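Local atomic coordinates of L-asparaginase I (Vibrio cholerae, PDB entry 2OCD), a protein that probably hydrolyses L-asparagine to L-aspartate and ammonium, as a homotetrameric enzyme of the asparaginase 1 family. Residues L307-L310 with H311-S315; S319-E322 with V323-K326. All blocks are in the same frame, centred on the assembly; numbering follows the deposited sequence.

Contact 1 (L307-L310 with H311-S315); sequences LAKL and HYLLS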
ATOM      1  N   LEU B 307      30.026  -4.870  -0.440  1.00 11.22           N
ATOM      2  CA  LEU B 307      30.968  -5.760   0.209  1.00 10.70           C
ATOM      3  C   LEU B 307      31.328  -6.819  -0.774  1.00 10.70           C
ATOM      4  O   LEU B 307      32.523  -7.196  -0.891  1.00  9.53           O
ATOM      5  CB  LEU B 307      30.365  -6.336   1.486  1.00 10.93           C
ATOM      6  CG  LEU B 307      30.861  -5.384   2.578  1.00 12.90           C
ATOM      7  CD1 LEU B 307      29.835  -5.050   3.703  1.00 12.72           C
ATOM      8  CD2 LEU B 307      32.192  -5.945   3.095  1.00 14.14           C
ATOM      9  N   ALA B 308      30.308  -7.232  -1.532  1.00  9.91           N
ATOM     10  CA  ALA B 308      30.497  -8.204  -2.572  1.00 10.44           C
ATOM     11  C   ALA B 308      31.475  -7.776  -3.652  1.00 11.32           C
ATOM     12  O   ALA B 308      32.292  -8.603  -4.082  1.00 11.53           O
ATOM     13  CB  ALA B 308      29.210  -8.499  -3.192  1.00 10.21           C
ATOM     14  N   LYS B 309      31.329  -6.520  -4.125  1.00 11.52           N
ATOM     15  CA  LYS B 309      31.950  -6.051  -5.366  1.00 11.16           C
ATOM     16  C   LYS B 309      33.393  -5.802  -5.018  1.00 11.87           C
ATOM     17  O   LYS B 309      34.305  -6.150  -5.790  1.00 10.94           O
ATOM     18  CB  LYS B 309      31.249  -4.795  -5.907  1.00 11.38           C
ATOM     19  CG  LYS B 309      31.666  -4.322  -7.340  1.00 11.69           C
ATOM     20  CD  LYS B 309      30.920  -3.054  -7.771  1.00 10.76           C
ATOM     21  CE  LYS B 309      31.224  -2.535  -9.182  1.00 12.20           C
ATOM     22  NZ  LYS B 309      30.464  -1.215  -9.512  1.00 12.27           N
ATOM     23  N   LEU B 310      33.607  -5.236  -3.828  1.00 12.82           N
ATOM     24  CA  LEU B 310      34.962  -5.075  -3.300  1.00 12.81           C
ATOM     25  C   LEU B 310      35.692  -6.433  -3.156  1.00 13.63           C
ATOM     26  O   LEU B 310      36.896  -6.536  -3.475  1.00 14.91           O
ATOM     27  CB  LEU B 310      34.951  -4.300  -1.970  1.00 12.34           C
ATOM     28  CG  LEU B 310      34.900  -2.747  -2.010  1.00 11.43           C
ATOM     29  CD1 LEU B 310      34.467  -2.150  -0.673  1.00  5.89           C
ATOM     30  CD2 LEU B 310      36.219  -2.065  -2.470  1.00 10.02           C
ATOM     31  N   HIS B 311      34.981  -7.483  -2.724  1.00 13.47           N
ATOM     32  CA  HIS B 311      35.618  -8.781  -2.516  1.00 13.67           C
ATOM     33  C   HIS B 311      35.959  -9.419  -3.872  1.00 13.94           C
ATOM     34  O   HIS B 311      36.934 -10.164  -4.029  1.00 13.05           O
ATOM     35  CB  HIS B 311      34.704  -9.752  -1.770  1.00 14.29           C
ATOM     36  CG  HIS B 311      34.797  -9.721  -0.260  1.00 16.03           C
ATOM     37  ND1 HIS B 311      34.106  -8.812   0.517  1.00 15.87           N
ATOM     38  CD2 HIS B 311      35.386 -10.586   0.614  1.00 18.11           C
ATOM     39  CE1 HIS B 311      34.330  -9.073   1.799  1.00 19.31           C
ATOM     40  NE2 HIS B 311      35.105 -10.141   1.886  1.00 19.04           N
ATOM     41  N   TYR B 312      35.093  -9.185  -4.838  1.00 14.76           N
ATOM     42  CA  TYR B 312      35.350  -9.600  -6.217  1.00 14.68           C
ATOM     43  C   TYR B 312      36.634  -8.964  -6.684  1.00 14.90           C
ATOM     44  O   TYR B 312      37.580  -9.694  -6.955  1.00 14.67           O
ATOM     45  CB  TYR B 312      34.202  -9.205  -7.135  1.00 14.41           C
ATOM     46  CG  TYR B 312      34.543  -9.234  -8.585  1.00 14.42           C
ATOM     47  CD1 TYR B 312      34.970 -10.388  -9.184  1.00 14.17           C
ATOM     48  CD2 TYR B 312      34.412  -8.109  -9.372  1.00 14.47           C
ATOM     49  CE1 TYR B 312      35.296 -10.432 -10.535  1.00 14.06           C
ATOM     50  CE2 TYR B 312      34.734  -8.142 -10.733  1.00 13.92           C
ATOM     51  CZ  TYR B 312      35.174  -9.313 -11.304  1.00 14.09           C
ATOM     52  OH  TYR B 312      35.482  -9.374 -12.660  1.00 17.14           O
ATOM     53  N   LEU B 313      36.673  -7.628  -6.719  1.00 14.86           N
ATOM     54  CA  LEU B 313      37.784  -6.888  -7.325  1.00 15.61           C
ATOM     55  C   LEU B 313      39.104  -6.979  -6.560  1.00 17.01           C
ATOM     56  O   LEU B 313      40.192  -7.148  -7.160  1.00 17.25           O
ATOM     57  CB  LEU B 313      37.436  -5.408  -7.483  1.00 15.23           C
ATOM     58  CG  LEU B 313      36.351  -5.075  -8.504  1.00 13.20           C
ATOM     59  CD1 LEU B 313      35.866  -3.684  -8.172  1.00 10.10           C
ATOM     60  CD2 LEU B 313      36.825  -5.184 -10.004  1.00 10.27           C
ATOM     61  N   LEU B 314      39.030  -6.862  -5.243  1.00 17.96           N
ATOM     62  CA  LEU B 314      40.243  -6.925  -4.454  1.00 18.85           C
ATOM     63  C   LEU B 314      40.841  -8.337  -4.505  1.00 19.63           C
ATOM     64  O   LEU B 314      42.009  -8.509  -4.125  1.00 19.58           O
ATOM     65  CB  LEU B 314      39.968  -6.510  -3.002  1.00 19.37           C
ATOM     66  CG  LEU B 314      39.739  -5.015  -2.760  1.00 18.72           C
ATOM     67  CD1 LEU B 314      38.950  -4.797  -1.452  1.00 20.47           C
ATOM     68  CD2 LEU B 314      41.075  -4.218  -2.730  1.00 16.12           C
ATOM     69  N   SER B 315      40.051  -9.337  -4.950  1.00 19.90           N
ATOM     70  CA  SER B 315      40.499 -10.770  -4.998  1.00 20.32           C
ATOM     71  C   SER B 315      41.116 -11.143  -6.326  1.00 20.86           C
ATOM     72  O   SER B 315      41.733 -12.162  -6.445  1.00 21.40           O
ATOM     73  CB  SER B 315      39.334 -11.764  -4.736  1.00 20.25           C
ATOM     74  OG  SER B 315      38.873 -11.780  -3.386  1.00 20.18           O
TER
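The His311 ring meets the carbonyl oxygen of Leu307 at its edge, one turn back in helix 303-315. That oxygen lies almost in the ring plane. The ring of Tyr312 has the Lys309 carbonyl oxygen near its plane, at the edge, a looser approach with no hydrogen bond to the ring. The helix belongs to the C-terminal part of the asparaginase fold and packs on strand 237-242 of the parallel sheet there.

His311 ND1 donates to Leu307 O at 2.7 Å, with an N-H...O angle of 160°. The backbone N of His311 donates to the same oxygen at 3.1 Å. The two donors come from opposite faces of the carbonyl plane. One acceptor is thus gripped twice by a single residue, and the ND1 bond probably holds the turn of the imidazole. The ring reaches it because CG stands beside the backbone N (chi1 -89°). Leu307 runs alongside His311, and its CD2 lies 4.0 Å from His311 CE1.

The following turns are held by ordinary i to i+4 backbone bonds; Leu313 N to Lys309 O, at 2.9 Å, is nearly straight at 171°. Leu310 and Leu314 run alongside each other in one direction, and both touch Ala237 of the strand. Lys309 is fully extended, and its NZ forms a salt bridge with Glu334 and hydrogen bonds with the carbonyl oxygens of Gln329 and Met327. Toward the end of the segment, Ser315 OG donates to His311 O at 2.6 Å, in the carbonyl plane, and also hydrogen-bonds Thr209 N and Gln211 NE2. The methyl contact between Leu310 CD2 and Leu314 CD1 measures 4.0 Å.

Contact 2 (S319-E322 with V323-K326); sequences SYEE and VKAK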
ATOM      1  N   SER B 319      45.437  -3.692  -9.885  1.00 18.28           N
ATOM      2  CA  SER B 319      46.114  -2.571  -9.261  1.00 17.06           C
ATOM      3  C   SER B 319      45.097  -1.765  -8.446  1.00 16.45           C
ATOM      4  O   SER B 319      43.880  -1.941  -8.606  1.00 16.22           O
ATOM      5  CB  SER B 319      46.736  -1.708 -10.355  1.00 16.97           C
ATOM      6  OG  SER B 319      45.747  -0.969 -11.046  1.00 15.73           O
ATOM      7  N   TYR B 320      45.577  -0.901  -7.557  1.00 15.68           N
ATOM      8  CA  TYR B 320      44.676  -0.049  -6.762  1.00 15.62           C
ATOM      9  C   TYR B 320      43.688   0.753  -7.678  1.00 15.29           C
ATOM     10  O   TYR B 320      42.459   0.714  -7.486  1.00 13.84           O
ATOM     11  CB  TYR B 320      45.492   0.889  -5.862  1.00 15.05           C
ATOM     12  CG  TYR B 320      44.687   2.011  -5.257  1.00 14.69           C
ATOM     13  CD1 TYR B 320      44.119   1.884  -4.011  1.00 17.39           C
ATOM     14  CD2 TYR B 320      44.516   3.196  -5.915  1.00 14.15           C
ATOM     15  CE1 TYR B 320      43.385   2.919  -3.419  1.00 17.40           C
ATOM     16  CE2 TYR B 320      43.789   4.234  -5.362  1.00 15.88           C
ATOM     17  CZ  TYR B 320      43.208   4.098  -4.101  1.00 17.91           C
ATOM     18  OH  TYR B 320      42.445   5.138  -3.531  1.00 15.99           O
ATOM     19  N   GLU B 321      44.248   1.443  -8.672  1.00 14.92           N
ATOM     20  CA  GLU B 321      43.483   2.338  -9.571  1.00 15.52           C
ATOM     21  C   GLU B 321      42.448   1.584 -10.403  1.00 14.86           C
ATOM     22  O   GLU B 321      41.336   2.016 -10.625  1.00 14.14           O
ATOM     23  CB  GLU B 321      44.451   3.063 -10.541  1.00 15.32           C
ATOM     24  CG  GLU B 321      45.414   4.024  -9.868  1.00 17.32           C
ATOM     25  CD  GLU B 321      44.726   5.229  -9.132  1.00 22.72           C
ATOM     26  OE1 GLU B 321      43.564   5.584  -9.453  1.00 22.12           O
ATOM     27  OE2 GLU B 321      45.371   5.816  -8.210  1.00 27.17           O
ATOM     28  N   GLU B 322      42.852   0.433 -10.868  1.00 15.03           N
ATOM     29  CA  GLU B 322      41.956  -0.429 -11.576  1.00 16.03           C
ATOM     30  C   GLU B 322      40.725  -0.853 -10.709  1.00 15.31           C
ATOM     31  O   GLU B 322      39.575  -0.845 -11.173  1.00 15.52           O
ATOM     32  CB  GLU B 322      42.784  -1.597 -12.087  1.00 15.98           C
ATOM     33  CG  GLU B 322      42.130  -2.455 -13.120  1.00 18.87           C
ATOM     34  CD  GLU B 322      43.149  -3.430 -13.802  1.00 20.81           C
ATOM     35  OE1 GLU B 322      44.369  -3.554 -13.365  1.00 25.09           O
ATOM     36  OE2 GLU B 322      42.688  -4.064 -14.789  1.00 26.42           O
ATOM     37  N   VAL B 323      40.954  -1.194  -9.446  1.00 14.85           N
ATOM     38  CA  VAL B 323      39.859  -1.570  -8.554  1.00 13.81           C
ATOM     39  C   VAL B 323      38.991  -0.330  -8.455  1.00 14.08           C
ATOM     40  O   VAL B 323      37.731  -0.401  -8.644  1.00 12.99           O
ATOM     41  CB  VAL B 323      40.384  -1.977  -7.162  1.00 14.29           C
ATOM     42  CG1 VAL B 323      39.238  -2.025  -6.121  1.00 11.38           C
ATOM     43  CG2 VAL B 323      41.219  -3.303  -7.222  1.00 11.47           C
ATOM     44  N   LYS B 324      39.673   0.813  -8.234  1.00 13.54           N
ATOM     45  CA  LYS B 324      38.990   2.109  -8.011  1.00 13.79           C
ATOM     46  C   LYS B 324      38.041   2.410  -9.157  1.00 13.27           C
ATOM     47  O   LYS B 324      36.836   2.581  -8.937  1.00 12.11           O
ATOM     48  CB  LYS B 324      39.991   3.263  -7.813  1.00 14.11           C
ATOM     49  CG  LYS B 324      39.563   4.381  -6.822  1.00 13.46           C
ATOM     50  CD  LYS B 324      40.081   5.738  -7.304  1.00 15.06           C
ATOM     51  CE  LYS B 324      40.133   6.866  -6.230  1.00 16.12           C
ATOM     52  NZ  LYS B 324      40.581   8.122  -6.895  1.00 16.72           N
ATOM     53  N   ALA B 325      38.593   2.380 -10.374  1.00 13.10           N
ATOM     54  CA  ALA B 325      37.826   2.541 -11.619  1.00 13.39           C
ATOM     55  C   ALA B 325      36.665   1.550 -11.740  1.00 14.05           C
ATOM     56  O   ALA B 325      35.538   1.942 -12.017  1.00 15.98           O
ATOM     57  CB  ALA B 325      38.741   2.453 -12.838  1.00 12.81           C
ATOM     58  N   LYS B 326      36.912   0.277 -11.476  1.00 14.51           N
ATOM     59  CA  LYS B 326      35.875  -0.740 -11.610  1.00 14.02           C
ATOM     60  C   LYS B 326      34.737  -0.593 -10.598  1.00 13.92           C
ATOM     61  O   LYS B 326      33.583  -0.869 -10.906  1.00 13.87           O
ATOM     62  CB  LYS B 326      36.506  -2.115 -11.509  1.00 15.46           C
ATOM     63  CG  LYS B 326      36.665  -2.929 -12.838  1.00 17.60           C
ATOM     64  CD  LYS B 326      37.530  -2.342 -13.851  1.00 20.56           C
ATOM     65  CE  LYS B 326      37.410  -3.153 -15.198  1.00 24.31           C
ATOM     66  NZ  LYS B 326      36.049  -3.025 -15.950  1.00 26.15           N
TER
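The N-cap and first turns of helix 320-327 make up this contact, in the C-terminal part of the asparaginase fold. Ser319 O accepts from Val323 N at 3.1 Å, the first of four i to i+4 bonds. Ser319 is also the N-cap: its OG accepts from Glu322 N at 3.2 Å, with an N-H...O angle of 159°. This capping bond serves an amide of the first turn. Further on, Ala325 N to Glu321 O is short and almost straight, 2.8 Å and 178°.

Tyr320 and Val323 both pack on Ile267 of strand 267-272, so they mark the inward side of the helix. Val323 sets CG2 beside its own backbone N, which brings that methyl to 3.3 Å from Ser319 O.

On the more exposed side, Glu321 and Lys324 lie alongside each other. Their charged ends do not meet: Glu321 OE1 and Lys324 NZ are 4.7 Å apart, so any attraction is probably modest. The Glu321 chain bends at chi2 (-63°), bringing its carboxylate carbon to the edge of the Tyr320 ring. Lys326 NZ hydrogen-bonds Gln329 OE1. Lys324 crosses Tyr320 at a slant, with its CE 4.0 Å from Tyr320 OH.

Overall arrangement
Contact 1 comes first along the chain, on helix 303-315. Contact 2 follows on helix 320-327, the next helix. Their centres are about 11 Å apart, and both belong to the C-terminal part of the chain. The helices touch directly: Leu313 CD2 lies 3.4 Å from Lys326 CB, and Lys309 CE also packs on Lys326 O. Contact 1 is buried, between strand 237-242 and helix 94-104 of the N-terminal part, and Leu307 also packs on Tyr219 of the second subunit. Contact 2 is nearer the surface and rests on strand 267-272. Together the helices cover neighbouring strands of the C-terminal parallel sheet, away from the predicted active site.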